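Local atomic coordinates of Ton_1535 (PDB entry 3ZPJ), a protein that is of unknown function but folds as an all-helical alpha-solenoid with an unusual left-handed helical turn. Residues A[65-70]-A[74-79]; A[105-110]-A[114-119]. All coordinates share one frame; numbering follows the deposited sequence.

Contact 1 (A[65-70]-A[74-79])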
loop_
_atom_site.group_PDB
_atom_site.type_symbol
_atom_site.label_atom_id
_atom_site.label_comp_id
_atom_site.label_asym_id
_atom_site.label_seq_id
_atom_site.Cartn_x
_atom_site.Cartn_y
_atom_site.Cartn_z
ATOM N N LYS A 65 24.007 19.131 8.567
ATOM C CA LYS A 65 25.345 19.450 8.101
ATOM C C LYS A 65 26.370 19.289 9.237
ATOM O O LYS A 65 27.503 18.873 9.003
ATOM C CB LYS A 65 25.373 20.856 7.476
ATOM C CG LYS A 65 26.737 21.559 7.520
ATOM C CD LYS A 65 27.511 21.481 6.211
ATOM C CE LYS A 65 27.250 22.676 5.296
ATOM N NZ LYS A 65 26.047 22.441 4.443
ATOM N N LYS A 66 25.971 19.574 10.472
ATOM C CA LYS A 66 26.922 19.500 11.581
ATOM C C LYS A 66 27.146 18.088 12.133
ATOM O O LYS A 66 28.040 17.875 12.945
ATOM C CB LYS A 66 26.515 20.440 12.714
ATOM C CG LYS A 66 26.694 21.919 12.389
ATOM C CD LYS A 66 26.567 22.774 13.653
ATOM C CE LYS A 66 27.900 22.886 14.392
ATOM N NZ LYS A 66 28.963 23.592 13.598
ATOM N N LEU A 67 26.360 17.125 11.666
ATOM C CA LEU A 67 26.263 15.826 12.328
ATOM C C LEU A 67 27.543 14.992 12.535
ATOM O O LEU A 67 27.734 14.423 13.619
ATOM C CB LEU A 67 25.179 14.982 11.667
ATOM C CG LEU A 67 23.805 15.142 12.315
ATOM C CD1 LEU A 67 22.797 14.207 11.672
ATOM C CD2 LEU A 67 23.909 14.871 13.800
ATOM N N ARG A 68 28.381 14.886 11.505
ATOM C CA ARG A 68 29.617 14.071 11.571
ATOM C C ARG A 68 29.463 12.531 11.436
ATOM O O ARG A 68 30.085 11.932 10.563
ATOM C CB ARG A 68 30.502 14.442 12.787
ATOM C CG ARG A 68 31.521 15.540 12.517
ATOM C CD ARG A 68 31.144 16.372 11.293
ATOM N NE ARG A 68 32.306 16.946 10.620
ATOM C CZ ARG A 68 32.230 17.865 9.660
ATOM N NH1 ARG A 68 31.042 18.314 9.267
ATOM N NH2 ARG A 68 33.340 18.343 9.100
ATOM N N ASP A 69 28.668 11.891 12.289
ATOM C CA ASP A 69 28.502 10.437 12.199
ATOM C C ASP A 69 27.654 10.048 10.991
ATOM O O ASP A 69 26.489 10.447 10.887
ATOM C CB ASP A 69 27.897 9.846 13.478
ATOM C CG ASP A 69 27.323 8.441 13.257
ATOM O OD1 ASP A 69 28.098 7.496 12.992
ATOM O OD2 ASP A 69 26.090 8.278 13.347
ATOM N N PRO A 70 28.231 9.246 10.085
ATOM C CA PRO A 70 27.671 8.920 8.769
ATOM C C PRO A 70 26.244 8.362 8.821
ATOM O O PRO A 70 25.427 8.734 7.977
ATOM C CB PRO A 70 28.645 7.871 8.220
ATOM C CG PRO A 70 29.904 8.127 8.935
ATOM C CD PRO A 70 29.510 8.561 10.314
ATOM N N ALA A 74 22.984 10.390 7.399
ATOM C CA ALA A 74 22.251 9.708 6.353
ATOM C C ALA A 74 20.768 9.741 6.672
ATOM O O ALA A 74 19.959 10.039 5.796
ATOM C CB ALA A 74 22.741 8.282 6.198
ATOM N N VAL A 75 20.413 9.458 7.925
ATOM C CA VAL A 75 19.007 9.466 8.307
ATOM C C VAL A 75 18.475 10.888 8.247
ATOM O O VAL A 75 17.394 11.128 7.718
ATOM C CB VAL A 75 18.767 8.857 9.701
ATOM C CG1 VAL A 75 17.287 8.874 10.024
ATOM C CG2 VAL A 75 19.275 7.416 9.742
ATOM N N ALA A 76 19.256 11.838 8.753
ATOM C CA ALA A 76 18.819 13.229 8.753
ATOM C C ALA A 76 18.552 13.738 7.329
ATOM O O ALA A 76 17.499 14.329 7.050
ATOM C CB ALA A 76 19.830 14.106 9.461
ATOM N N TYR A 77 19.507 13.491 6.438
ATOM C CA TYR A 77 19.360 13.834 5.030
ATOM C C TYR A 77 18.127 13.157 4.412
ATOM O O TYR A 77 17.452 13.740 3.559
ATOM C CB TYR A 77 20.609 13.416 4.258
ATOM C CG TYR A 77 21.803 14.331 4.417
ATOM C CD1 TYR A 77 21.646 15.677 4.731
ATOM C CD2 TYR A 77 23.090 13.850 4.226
ATOM C CE1 TYR A 77 22.743 16.511 4.860
ATOM C CE2 TYR A 77 24.198 14.678 4.352
ATOM C CZ TYR A 77 24.021 16.005 4.669
ATOM O OH TYR A 77 25.125 16.824 4.792
ATOM N N SER A 78 17.833 11.933 4.846
ATOM C CA SER A 78 16.655 11.205 4.351
ATOM C C SER A 78 15.374 11.868 4.792
ATOM O O SER A 78 14.443 12.031 4.000
ATOM C CB SER A 78 16.648 9.766 4.847
ATOM O OG SER A 78 17.705 9.042 4.272
ATOM N N ILE A 79 15.327 12.234 6.068
ATOM C CA ILE A 79 14.189 12.961 6.627
ATOM C C ILE A 79 13.935 14.262 5.861
ATOM O O ILE A 79 12.816 14.545 5.433
ATOM C CB ILE A 79 14.402 13.215 8.115
ATOM C CG1 ILE A 79 14.602 11.864 8.820
ATOM C CG2 ILE A 79 13.224 14.000 8.723
ATOM C CD1 ILE A 79 14.729 11.949 10.324
#

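Contact 2 (A[105-110]-A[114-119])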
loop_
_atom_site.group_PDB
_atom_site.type_symbol
_atom_site.label_atom_id
_atom_site.label_comp_id
_atom_site.label_asym_id
_atom_site.label_seq_id
_atom_site.Cartn_x
_atom_site.Cartn_y
_atom_site.Cartn_z
ATOM N N ASN A 105 27.370 4.965 2.271
ATOM C CA ASN A 105 28.534 4.268 1.735
ATOM C C ASN A 105 29.816 4.561 2.496
ATOM O O ASN A 105 30.882 4.097 2.106
ATOM C CB ASN A 105 28.734 4.594 0.249
ATOM C CG ASN A 105 27.767 3.845 -0.651
ATOM O OD1 ASN A 105 27.300 2.766 -0.308
ATOM N ND2 ASN A 105 27.473 4.413 -1.816
ATOM N N GLU A 106 29.721 5.336 3.572
ATOM C CA GLU A 106 30.896 5.659 4.379
ATOM C C GLU A 106 30.919 4.782 5.627
ATOM O O GLU A 106 31.937 4.676 6.312
ATOM C CB GLU A 106 30.906 7.145 4.749
ATOM C CG GLU A 106 32.245 7.825 4.551
ATOM C CD GLU A 106 32.833 7.604 3.164
ATOM O OE1 GLU A 106 32.056 7.484 2.191
ATOM O OE2 GLU A 106 34.078 7.548 3.050
ATOM N N ILE A 107 29.781 4.150 5.896
ATOM C CA ILE A 107 29.614 3.241 7.022
ATOM C C ILE A 107 30.409 1.949 6.877
ATOM O O ILE A 107 30.422 1.325 5.803
ATOM C CB ILE A 107 28.150 2.876 7.188
ATOM C CG1 ILE A 107 27.306 4.153 7.278
ATOM C CG2 ILE A 107 27.963 2.008 8.413
ATOM C CD1 ILE A 107 25.813 3.879 7.550
ATOM N N GLU A 108 31.059 1.548 7.968
ATOM C CA GLU A 108 31.981 0.413 7.957
ATOM C C GLU A 108 31.272 -0.924 8.182
ATOM O O GLU A 108 31.420 -1.853 7.394
ATOM C CB GLU A 108 33.067 0.619 9.008
ATOM C CG GLU A 108 34.332 -0.161 8.731
ATOM C CD GLU A 108 35.003 0.259 7.433
ATOM O OE1 GLU A 108 34.770 1.400 6.977
ATOM O OE2 GLU A 108 35.763 -0.555 6.866
ATOM N N SER A 109 30.524 -1.009 9.273
ATOM C CA SER A 109 29.678 -2.159 9.580
ATOM C C SER A 109 28.663 -2.393 8.469
ATOM O O SER A 109 27.810 -1.541 8.238
ATOM C CB SER A 109 28.915 -1.887 10.885
ATOM O OG SER A 109 28.006 -2.931 11.201
ATOM N N PRO A 110 28.744 -3.544 7.779
ATOM C CA PRO A 110 27.738 -3.822 6.736
ATOM C C PRO A 110 26.342 -3.979 7.303
ATOM O O PRO A 110 25.359 -3.615 6.645
ATOM C CB PRO A 110 28.219 -5.130 6.079
ATOM C CG PRO A 110 29.346 -5.641 6.939
ATOM C CD PRO A 110 29.881 -4.481 7.736
ATOM N N GLY A 114 23.379 -1.610 6.136
ATOM C CA GLY A 114 22.129 -2.182 5.672
ATOM C C GLY A 114 20.950 -1.520 6.347
ATOM O O GLY A 114 19.938 -1.238 5.712
ATOM N N MET A 115 21.095 -1.275 7.643
ATOM C CA MET A 115 20.033 -0.695 8.459
ATOM C C MET A 115 19.713 0.718 8.005
ATOM O O MET A 115 18.545 1.094 7.827
ATOM C CB MET A 115 20.471 -0.670 9.922
ATOM C CG MET A 115 20.632 -2.043 10.543
ATOM S SD MET A 115 19.048 -2.805 10.893
ATOM C CE MET A 115 19.377 -3.274 12.584
ATOM N N VAL A 116 20.770 1.502 7.837
ATOM C CA VAL A 116 20.641 2.865 7.364
ATOM C C VAL A 116 20.025 2.871 5.973
ATOM O O VAL A 116 19.123 3.656 5.712
ATOM C CB VAL A 116 22.007 3.571 7.349
ATOM C CG1 VAL A 116 21.951 4.846 6.531
ATOM C CG2 VAL A 116 22.473 3.853 8.772
ATOM N N LEU A 117 20.466 1.978 5.089
ATOM C CA LEU A 117 19.883 1.963 3.737
ATOM C C LEU A 117 18.368 1.726 3.718
ATOM O O LEU A 117 17.639 2.343 2.926
ATOM C CB LEU A 117 20.572 0.952 2.836
ATOM C CG LEU A 117 22.012 1.343 2.563
ATOM C CD1 LEU A 117 22.678 0.272 1.729
ATOM C CD2 LEU A 117 22.019 2.669 1.843
ATOM N N SER A 118 17.889 0.855 4.597
ATOM C CA SER A 118 16.470 0.503 4.562
ATOM C C SER A 118 15.613 1.647 5.092
ATOM O O SER A 118 14.444 1.758 4.728
ATOM C CB SER A 118 16.201 -0.802 5.323
ATOM O OG SER A 118 16.915 -0.832 6.542
ATOM N N THR A 119 16.199 2.481 5.954
ATOM C CA THR A 119 15.551 3.681 6.485
ATOM C C THR A 119 15.406 4.681 5.350
ATOM O O THR A 119 14.354 5.293 5.148
ATOM C CB THR A 119 16.404 4.341 7.622
ATOM O OG1 THR A 119 16.371 3.523 8.792
ATOM C CG2 THR A 119 15.870 5.726 7.991
#

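Contact 1 (A[65-70]-A[74-79])
Leu-67 and Ala-76 make the apolar contact between 65-70 and 74-79. One branch of the leucine does the touching: CD1 of Leu-67 lies 3.7 Å from CB of Ala-76. Both side chains leave their backbones toward the other segment, so they meet methyl to methyl. Leu-67 also rests on Pro-29 of helix 29-45, and Ala-76 on Ala-64 of helix 53-66.

The phenol of Tyr-77 gives a looser contact. Its OH is 4.2 Å from CA of Lys-65, a loose approach with no bond. CG of Tyr-77 stands beside its backbone N, roughly anti to the carbonyl carbon (chi1 -77°), which turns the ring toward Lys-65. Arg-99 and Ala-100 of helix 90-104 also touch this tyrosine.

The segments span the turn between two successive helices of the alpha-solenoid, where helix 53-66 gives way to helix 70-86. Arg-68 breaks the helical path with a positive phi of 78°. Lys-65 O accepts a hydrogen bond from Lys-73 NZ. Asp-69 is the N-cap of the next helix, and its OD2 accepts from the backbone N of Asn-72. Pro-70 follows in the first turn, where its lack of an N-H costs no helix bond.

The backbone bonds start with Ala-74 N, which donates to Pro-70 O at 3.0 Å. Its N-H...O angle is 149°. CB of Ala-74 sits 3.3 Å from the same Pro-70 O. One turn on, Ser-78 OG donates to Ala-74 O at 2.9 Å. Ser-78 N binds that oxygen from the opposite face of the carbonyl plane, so two donors grip it.

Contact 2 (A[105-110]-A[114-119])
Ile-107 reaches from the turn before helix 110-126 and lays its CD1 against Val-116. This is the turn between two successive helices of the alpha-solenoid, helix 90-104 and helix 110-126. Both side chains start toward each other and then cross obliquely. CD1 of Ile-107 is 3.6 Å from CG2 of Val-116 and 3.8 Å from CB of Val-116. It is farther from the other branch, 4.1 Å from CG1 of Val-116. The isoleucine methyl thus faces the valine fork, nearer CG2 than CG1.

The torsions account for this fit. In Ile-107, CG1 lies beside the backbone N and anti to the carbonyl carbon (chi1 -53°). The chain then runs on extended to CD1. In Val-116, CG1 is the branch anti to the backbone N (chi1 165°), which leaves CG2 beside that N. Val-116 also packs on Ala-71 of helix 70-86. Its side chain is buried, whereas Ile-107 is partly exposed.

Polar side chains bond at both ends of the turn. Asn-105 OD1 accepts from Lys-113 NZ. Ser-109 is the N-cap of helix 110-126, and its OG bonds to the backbone N of Glu-112. Pro-110 takes the next place, in the first turn of the helix. Gly-114 has no side chain and is buried. Across the contact Gly-114 N donates to Pro-110 O at 2.9 Å with an N-H...O angle of 155°.

The two contacts come in series along the chain, contact 1 before contact 2. Their centres are about 12 Å apart, on the same side of the chain's centre. Contact 1 joins helix 53-66 to helix 70-86; contact 2 sets the loop after helix 90-104 against helix 110-126. They touch directly through helices 70-86 and 110-126. Ala-74 CB lies 3.5 Å from Val-116 CG1, and Val-75 CG1 is 4.0 Å from Thr-119 CG2. The start of helix 70-86 meets the later loop, Pro-70 CB lying 4.1 Å from Ile-107 CG1. Two inter-helix turns thus pack side by side, as expected of an alpha-solenoid.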